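Local coordinates for protein transcriptional repressor (PDB 3KV1) that probably acts as a DNA-binding repressor of the SorC family, with its C-terminal domain likely sensing a sugar-like effector, at residues A68-H73 and R106-K110; S86-G90 and V210-E214; F170-F176 and L205-R209. All coordinates share one frame; numbering follows the deposited sequence. Where two conformers were deposited one is given.

Interaction 1: residues A68-H73 and R106-K110; sequences AAVADH and RLAKK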
loop_
_atom_site.group_PDB
_atom_site.type_symbol
_atom_site.label_atom_id
_atom_site.label_comp_id
_atom_site.label_asym_id
_atom_site.label_seq_id
_atom_site.Cartn_x
_atom_site.Cartn_y
_atom_site.Cartn_z
ATOM N N ALA A 68 15.033 -0.919 -7.220
ATOM C CA ALA A 68 14.890 -2.109 -6.372
ATOM C C ALA A 68 16.265 -2.621 -5.940
ATOM O O ALA A 68 16.432 -3.083 -4.801
ATOM C CB ALA A 68 14.127 -3.210 -7.106
ATOM N N ALA A 69 17.250 -2.503 -6.827
ATOM C CA ALA A 69 18.618 -2.959 -6.509
ATOM C C ALA A 69 19.176 -2.267 -5.242
ATOM O O ALA A 69 19.952 -2.870 -4.506
ATOM C CB ALA A 69 19.570 -2.733 -7.710
ATOM N N VAL A 70 18.765 -1.017 -4.991
ATOM C CA VAL A 70 19.263 -0.292 -3.795
ATOM C C VAL A 70 18.668 -0.930 -2.541
ATOM O O VAL A 70 19.345 -1.105 -1.543
ATOM C CB VAL A 70 18.898 1.213 -3.861
ATOM C CG1 VAL A 70 19.368 1.953 -2.595
ATOM C CG2 VAL A 70 19.493 1.874 -5.169
ATOM N N ALA A 71 17.397 -1.294 -2.611
ATOM C CA ALA A 71 16.763 -1.942 -1.465
ATOM C C ALA A 71 17.340 -3.324 -1.213
ATOM O O ALA A 71 17.449 -3.767 -0.071
ATOM C CB ALA A 71 15.237 -1.998 -1.673
ATOM N N ASP A 72 17.781 -3.980 -2.281
ATOM C CA ASP A 72 18.262 -5.348 -2.181
ATOM C C ASP A 72 19.757 -5.432 -1.900
ATOM O O ASP A 72 20.279 -6.512 -1.648
ATOM C CB ASP A 72 17.898 -6.133 -3.450
ATOM C CG ASP A 72 16.378 -6.272 -3.630
ATOM O OD1 ASP A 72 15.639 -6.142 -2.623
ATOM O OD2 ASP A 72 15.920 -6.504 -4.775
ATOM N N HIS A 73 20.451 -4.297 -1.917
ATOM C CA HIS A 73 21.890 -4.337 -1.696
ATOM C C HIS A 73 22.157 -4.748 -0.247
ATOM O O HIS A 73 21.615 -4.134 0.679
ATOM C CB HIS A 73 22.544 -2.993 -1.972
ATOM C CG HIS A 73 23.994 -2.963 -1.606
ATOM N ND1 HIS A 73 24.963 -3.580 -2.364
ATOM C CD2 HIS A 73 24.630 -2.432 -0.533
ATOM C CE1 HIS A 73 26.141 -3.410 -1.788
ATOM N NE2 HIS A 73 25.965 -2.701 -0.684
ATOM N N ARG A 106 10.925 -2.528 1.711
ATOM C CA ARG A 106 12.252 -3.146 1.855
ATOM C C ARG A 106 13.299 -2.144 2.329
ATOM O O ARG A 106 14.145 -2.473 3.165
ATOM C CB ARG A 106 12.683 -3.827 0.537
ATOM C CG ARG A 106 11.775 -5.019 0.205
ATOM C CD ARG A 106 12.492 -6.088 -0.613
ATOM N NE ARG A 106 12.920 -5.585 -1.914
ATOM C CZ ARG A 106 12.161 -5.594 -3.005
ATOM N NH1 ARG A 106 10.928 -6.090 -2.949
ATOM N NH2 ARG A 106 12.631 -5.112 -4.151
ATOM N N LEU A 107 13.237 -0.944 1.793
ATOM C CA LEU A 107 14.093 0.159 2.269
ATOM C C LEU A 107 13.848 0.454 3.753
ATOM O O LEU A 107 14.782 0.613 4.511
ATOM C CB LEU A 107 13.883 1.409 1.435
ATOM C CG LEU A 107 14.424 1.396 -0.008
ATOM C CD1 LEU A 107 13.923 2.622 -0.775
ATOM C CD2 LEU A 107 15.969 1.308 0.056
ATOM N N ALA A 108 12.590 0.548 4.176
ATOM C CA ALA A 108 12.326 0.791 5.590
ATOM C C ALA A 108 12.919 -0.294 6.483
ATOM O O ALA A 108 13.435 -0.040 7.569
ATOM C CB ALA A 108 10.777 0.955 5.835
ATOM N N LYS A 109 12.855 -1.530 6.021
ATOM C CA LYS A 109 13.408 -2.594 6.824
ATOM C C LYS A 109 14.918 -2.487 6.932
ATOM O O LYS A 109 15.499 -2.705 8.012
ATOM C CB LYS A 109 13.003 -3.941 6.250
ATOM C CG LYS A 109 13.605 -5.090 7.032
ATOM C CD LYS A 109 13.112 -6.445 6.541
ATOM C CE LYS A 109 13.803 -7.588 7.299
ATOM N NZ LYS A 109 13.531 -8.915 6.665
ATOM N N LYS A 110 15.543 -2.184 5.803
ATOM C CA LYS A 110 17.003 -2.084 5.680
ATOM C C LYS A 110 17.594 -0.937 6.484
ATOM O O LYS A 110 18.585 -1.117 7.207
ATOM C CB LYS A 110 17.357 -1.897 4.189
ATOM C CG LYS A 110 18.842 -1.580 3.956
ATOM C CD LYS A 110 19.196 -1.520 2.441
ATOM C CE LYS A 110 20.680 -1.203 2.256
ATOM N NZ LYS A 110 21.010 -1.057 0.810
#
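The ammonium nitrogen of Lys110 is gripped by two backbone carbonyls where helix 65-72 comes to an end. Lys110 NZ donates to Val70 O at 2.9 Å, almost head-on to the carbonyl oxygen, and to His73 O at 3.1 Å, where the approach is far more bent, with the donor tilted 28° from the carbonyl plane. Ser46 OG of helix 34-52 is a third partner of the same nitrogen. A fully extended chain delivers the charge: CG lies anti to the backbone N (chi1 172°), and every later torsion is extended too, which carries NZ across the gap. NZ also sits at the edge of the His73 ring, near its plane.

On the neighbouring turn of helix 100-111, Arg106 reaches Asp72. Its NE stands 2.9 Å from Asp72 OD1 in a salt bridge whose hydrogen bond is weak, and the carboxylate and guanidinium planes are moderately inclined to each other. The bend at chi3 turns the guanidinium along helix 65-72, bringing Ala68 CB to its edge. Between the two charged reaches, Ala71 CB packs 3.8 Å from Arg106 CB and equally far from Leu107 CD2.

The axes of the two helical segments run at 29° and 9.2 Å apart, as befits neighbouring helices of consecutive beta-alpha-beta crossovers in a Rossmann-like sheet. Since carbonyls at a helix C terminus carry partial negative charge, a lysine donating there probably gains electrostatically, while the exposed Asp72 pair, poorly aligned, is likely to contribute less.

Interaction 2: residues S86-G90 and V210-E214; sequences SAIGG and VIGLE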
loop_
_atom_site.group_PDB
_atom_site.type_symbol
_atom_site.label_atom_id
_atom_site.label_comp_id
_atom_site.label_asym_id
_atom_site.label_seq_id
_atom_site.Cartn_x
_atom_site.Cartn_y
_atom_site.Cartn_z
ATOM N N SER A 86 6.110 6.257 -1.411
ATOM C CA SER A 86 5.913 5.914 -2.835
ATOM C C SER A 86 5.604 7.134 -3.661
ATOM O O SER A 86 4.728 7.935 -3.293
ATOM C CB SER A 86 4.742 4.939 -2.967
ATOM O OG SER A 86 5.065 3.713 -2.357
ATOM N N ALA A 87 6.292 7.280 -4.799
ATOM C CA ALA A 87 6.077 8.418 -5.685
ATOM C C ALA A 87 5.224 8.041 -6.872
ATOM O O ALA A 87 4.999 8.860 -7.756
ATOM C CB ALA A 87 7.427 8.971 -6.210
ATOM N N ILE A 88 4.784 6.793 -6.904
ATOM C CA ILE A 88 3.986 6.285 -8.016
ATOM C C ILE A 88 3.124 5.182 -7.414
ATOM O O ILE A 88 3.504 4.590 -6.402
ATOM C CB ILE A 88 4.863 5.810 -9.203
ATOM C CG1 ILE A 88 3.979 5.248 -10.313
ATOM C CG2 ILE A 88 5.875 4.721 -8.739
ATOM C CD1 ILE A 88 4.733 4.986 -11.664
ATOM N N GLY A 89 1.948 4.957 -7.984
ATOM C CA GLY A 89 0.987 3.987 -7.446
ATOM C C GLY A 89 1.431 2.541 -7.612
ATOM O O GLY A 89 2.510 2.252 -8.170
ATOM N N GLY A 90 0.584 1.612 -7.175
ATOM C CA GLY A 90 0.952 0.207 -7.173
ATOM C C GLY A 90 0.554 -0.562 -8.409
ATOM O O GLY A 90 -0.314 -0.168 -9.154
ATOM N N VAL A 210 -0.751 7.598 -15.875
ATOM C CA VAL A 210 0.093 7.291 -14.713
ATOM C C VAL A 210 -0.312 8.131 -13.508
ATOM O O VAL A 210 -0.594 9.316 -13.645
ATOM C CB VAL A 210 1.601 7.573 -14.974
ATOM C CG1 VAL A 210 2.454 7.062 -13.806
ATOM C CG2 VAL A 210 2.045 6.926 -16.260
ATOM N N ILE A 211 -0.333 7.515 -12.321
ATOM C CA ILE A 211 -0.614 8.235 -11.111
ATOM C C ILE A 211 0.644 8.322 -10.272
ATOM O O ILE A 211 1.169 7.304 -9.824
ATOM C CB ILE A 211 -1.705 7.526 -10.293
ATOM C CG1 ILE A 211 -3.032 7.644 -11.069
ATOM C CG2 ILE A 211 -1.841 8.208 -8.947
ATOM C CD1 ILE A 211 -4.143 6.885 -10.476
ATOM N N GLY A 212 1.153 9.530 -10.086
ATOM C CA GLY A 212 2.371 9.682 -9.297
ATOM C C GLY A 212 2.842 11.114 -9.396
ATOM O O GLY A 212 2.081 11.972 -9.865
ATOM N N LEU A 213 4.066 11.376 -8.938
ATOM C CA LEU A 213 4.690 12.701 -9.104
ATOM C C LEU A 213 4.934 13.100 -10.559
ATOM O O LEU A 213 4.787 12.295 -11.480
ATOM C CB LEU A 213 6.027 12.756 -8.364
ATOM C CG LEU A 213 5.997 12.643 -6.830
ATOM C CD1 LEU A 213 7.422 12.829 -6.352
ATOM C CD2 LEU A 213 5.063 13.688 -6.202
ATOM N N GLU A 214 5.286 14.368 -10.762
ATOM C CA GLU A 214 5.659 14.859 -12.092
ATOM C C GLU A 214 7.013 15.561 -12.077
ATOM O O GLU A 214 7.621 15.768 -11.019
ATOM C CB GLU A 214 4.583 15.800 -12.651
ATOM C CG GLU A 214 4.323 17.017 -11.790
ATOM C CD GLU A 214 3.240 17.916 -12.368
ATOM O OE1 GLU A 214 2.053 17.686 -12.064
ATOM O OE2 GLU A 214 3.576 18.843 -13.135
#
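Two small apolar meetings, Ala87 with Leu213 and Ile88 with Val210, accompany a short backbone pairing. Ala87 CB meets the end of Leu213, 3.9 Å from CD1 and almost as near CG, and Phe192 touches both residues. Ile88 sends its longer branch the other way along the partner chain: CG1 is anti to the backbone N (chi1 178°), and CD1 comes to 3.8 Å from Val210 CG1, the two side chains meeting at a slant. Val210 was modelled in two conformers, so this second meeting is less certain. Gln63 and Ala100 also touch Ile88.

The backbone pairing places these side chains beside one another. Leu213 N donates to Ala87 O at 2.9 Å, and Gly89 N to Ile211 O at 3.1 Å with an angle of 151° at the hydrogen. The bonds frame Ile88 and Gly212, whose CA atoms are only 4.0 Å apart. With no side chain on Gly212, its CA can lie 3.2 Å from Ala87 O. Ile88 CA adds a CA-H...O contact to Ile211 O, so that oxygen is approached by both an N-H and a C-H.

Backbone bonds from Gly90 and Ile211 to Ala122 extend the arrangement. Between the two segments it is a single antiparallel beta bridge, with Ile88 and Gly212 as its non-hydrogen-bonded pair, joining the loop that follows strand 83-86 to the one leading into helix 215-219, in the loop region beyond the C-terminal ends of the parallel strands of a Rossmann-like fold.

Interaction 3: residues F170-F176 and L205-R209; sequences FFTPKEF and LMRGR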
loop_
_atom_site.group_PDB
_atom_site.type_symbol
_atom_site.label_atom_id
_atom_site.label_comp_id
_atom_site.label_asym_id
_atom_site.label_seq_id
_atom_site.Cartn_x
_atom_site.Cartn_y
_atom_site.Cartn_z
ATOM N N PHE A 170 -3.207 -0.760 -20.494
ATOM C CA PHE A 170 -3.565 0.611 -20.145
ATOM C C PHE A 170 -3.339 1.596 -21.308
ATOM O O PHE A 170 -3.854 2.719 -21.290
ATOM C CB PHE A 170 -2.810 1.062 -18.887
ATOM C CG PHE A 170 -3.115 0.234 -17.648
ATOM C CD1 PHE A 170 -4.281 0.446 -16.939
ATOM C CD2 PHE A 170 -2.201 -0.709 -17.173
ATOM C CE1 PHE A 170 -4.565 -0.295 -15.786
ATOM C CE2 PHE A 170 -2.465 -1.441 -16.025
ATOM C CZ PHE A 170 -3.650 -1.239 -15.336
ATOM N N PHE A 171 -2.590 1.164 -22.317
ATOM C CA PHE A 171 -2.176 2.046 -23.410
ATOM C C PHE A 171 -2.014 1.135 -24.634
ATOM O O PHE A 171 -1.499 0.026 -24.506
ATOM C CB PHE A 171 -0.823 2.646 -23.015
ATOM C CG PHE A 171 -0.476 3.957 -23.678
ATOM C CD1 PHE A 171 -1.374 5.013 -23.725
ATOM C CD2 PHE A 171 0.809 4.152 -24.172
ATOM C CE1 PHE A 171 -1.008 6.227 -24.297
ATOM C CE2 PHE A 171 1.181 5.358 -24.758
ATOM C CZ PHE A 171 0.279 6.395 -24.818
ATOM N N THR A 172 -2.432 1.576 -25.815
ATOM C CA THR A 172 -2.299 0.726 -27.002
ATOM C C THR A 172 -0.853 0.714 -27.538
ATOM O O THR A 172 -0.115 1.673 -27.361
ATOM C CB THR A 172 -3.258 1.145 -28.160
ATOM O OG1 THR A 172 -2.813 2.375 -28.731
ATOM C CG2 THR A 172 -4.693 1.328 -27.675
ATOM N N PRO A 173 -0.453 -0.382 -28.205
ATOM C CA PRO A 173 0.848 -0.401 -28.893
ATOM C C PRO A 173 0.962 0.787 -29.855
ATOM O O PRO A 173 2.012 1.424 -29.957
ATOM C CB PRO A 173 0.804 -1.723 -29.685
ATOM C CG PRO A 173 -0.134 -2.608 -28.870
ATOM C CD PRO A 173 -1.168 -1.670 -28.297
ATOM N N LYS A 174 -0.119 1.072 -30.575
ATOM C CA LYS A 174 -0.130 2.202 -31.501
ATOM C C LYS A 174 0.168 3.517 -30.768
ATOM O O LYS A 174 1.012 4.303 -31.210
ATOM C CB LYS A 174 -1.468 2.274 -32.242
ATOM C CG LYS A 174 -1.604 3.441 -33.201
ATOM C CD LYS A 174 -2.919 3.335 -33.981
ATOM C CE LYS A 174 -3.102 4.488 -34.984
ATOM N NZ LYS A 174 -3.190 5.796 -34.267
ATOM N N GLU A 175 -0.508 3.743 -29.640
ATOM C CA GLU A 175 -0.266 4.940 -28.823
ATOM C C GLU A 175 1.183 5.017 -28.329
ATOM O O GLU A 175 1.797 6.087 -28.296
ATOM C CB GLU A 175 -1.240 4.982 -27.623
ATOM C CG GLU A 175 -2.689 5.236 -28.032
ATOM C CD GLU A 175 -3.641 5.359 -26.840
ATOM O OE1 GLU A 175 -3.781 4.392 -26.042
ATOM O OE2 GLU A 175 -4.252 6.435 -26.702
ATOM N N PHE A 176 1.722 3.865 -27.953
ATOM C CA PHE A 176 3.101 3.767 -27.469
ATOM C C PHE A 176 4.140 4.177 -28.523
ATOM O O PHE A 176 5.042 4.971 -28.264
ATOM C CB PHE A 176 3.364 2.338 -26.993
ATOM C CG PHE A 176 4.632 2.183 -26.209
ATOM C CD1 PHE A 176 4.670 2.528 -24.864
ATOM C CD2 PHE A 176 5.781 1.700 -26.813
ATOM C CE1 PHE A 176 5.835 2.387 -24.131
ATOM C CE2 PHE A 176 6.949 1.555 -26.085
ATOM C CZ PHE A 176 6.975 1.903 -24.747
ATOM N N LEU A 205 0.424 11.572 -24.322
ATOM C CA LEU A 205 -0.726 10.831 -23.770
ATOM C C LEU A 205 -0.318 9.897 -22.645
ATOM O O LEU A 205 -1.154 9.548 -21.802
ATOM C CB LEU A 205 -1.393 9.986 -24.874
ATOM C CG LEU A 205 -2.127 10.670 -26.018
ATOM C CD1 LEU A 205 -2.790 9.609 -26.905
ATOM C CD2 LEU A 205 -3.165 11.657 -25.500
HETATM N N MSE A 206 0.950 9.483 -22.653
HETATM C CA MSE A 206 1.452 8.495 -21.693
HETATM C C MSE A 206 1.187 8.882 -20.255
HETATM O O MSE A 206 0.735 8.068 -19.464
HETATM C CB MSE A 206 2.961 8.287 -21.857
HETATM C CG MSE A 206 3.388 7.999 -23.266
HETATM SE SE MSE A 206 5.142 7.109 -23.299
HETATM C CE MSE A 206 4.629 5.531 -22.208
ATOM N N ARG A 207 1.516 10.120 -19.914
ATOM C CA ARG A 207 1.445 10.555 -18.534
ATOM C C ARG A 207 -0.013 10.655 -18.075
ATOM O O ARG A 207 -0.301 10.562 -16.869
ATOM C CB ARG A 207 2.213 11.871 -18.347
ATOM C CG ARG A 207 2.425 12.276 -16.898
ATOM C CD ARG A 207 2.718 13.769 -16.813
ATOM N NE ARG A 207 1.786 14.440 -15.913
ATOM C CZ ARG A 207 1.684 15.755 -15.783
ATOM N NH1 ARG A 207 2.457 16.559 -16.499
ATOM N NH2 ARG A 207 0.802 16.265 -14.938
ATOM N N GLY A 208 -0.941 10.808 -19.024
ATOM C CA GLY A 208 -2.351 10.739 -18.653
ATOM C C GLY A 208 -2.768 9.363 -18.130
ATOM O O GLY A 208 -3.892 9.176 -17.674
ATOM N N ARG A 209 -1.874 8.380 -18.243
ATOM C CA ARG A 209 -2.185 7.029 -17.793
ATOM C C ARG A 209 -1.438 6.646 -16.514
ATOM O O ARG A 209 -1.471 5.494 -16.138
ATOM C CB ARG A 209 -1.799 5.985 -18.875
ATOM C CG ARG A 209 -2.391 6.247 -20.247
ATOM C CD ARG A 209 -3.927 6.291 -20.272
ATOM N NE ARG A 209 -4.315 7.005 -21.485
ATOM C CZ ARG A 209 -4.578 6.439 -22.659
ATOM N NH1 ARG A 209 -4.568 5.115 -22.812
ATOM N NH2 ARG A 209 -4.856 7.215 -23.689
#
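The extended backbone at Phe171, leading into helix 173-181, lies against the turn 205-209, which ends in a 3-10 segment, with Phe170 CA and Arg209 CA 7.0 Å apart. Arg209 carries most of the polar contact. Its NH1 donates to Phe170 O at 2.9 Å, in the carbonyl plane and within the guanidinium plane, while NH2 makes a salt bridge with Glu175 OE2 at 3.2 Å, and NH1 adds a weak bond to OE1. OE2 is met on its syn side, 28° out of the carboxylate plane.

Phe171 stands upright on the guanidinium: the planes are 84° apart, and ring atom CD1 sits 3.3 Å above the guanidinium face, so the ring offers its edge. Farther round that edge, CE1 meets Leu205 CB at 3.8 Å. Glu175 CB lies over one face of the ring, toward its rim. Selenomethionine Met206 has CG near Phe171 CE2 and CE near Phe176 CE1, though two conformers make these contacts less certain.

Thr172 and Glu175 form a capping box, in which Glu175 N donates to Thr172 OG1 (2.8 Å) and Thr172 N to the anti lone pair of Glu175 OE1. Glu175 thus serves two purposes: the cap probably helps to hold its carboxylate where Arg209 meets and probably balances it.

Followed from the N terminus, residues 68-73 on helix 65-72 come first, and interaction 1 closes its loop at 106-110 on helix 100-111, joining two helices of the Rossmann-like core. Strand 83-86 and residues 86-90 lie inside that loop, so interaction 2, which closes only at 210-214, crosses interaction 1 along the chain. Interaction 3, between 170-176 and 205-209, is nested within the long loop of interaction 2 and ties the start of helix 173-181 to the turn just before 210-214. Interactions 2 and 3 adjoin, through a long, weak and somewhat doubtful ion pair between Arg207 and Glu214; interactions 1 and 3 have centres about 30 Å apart.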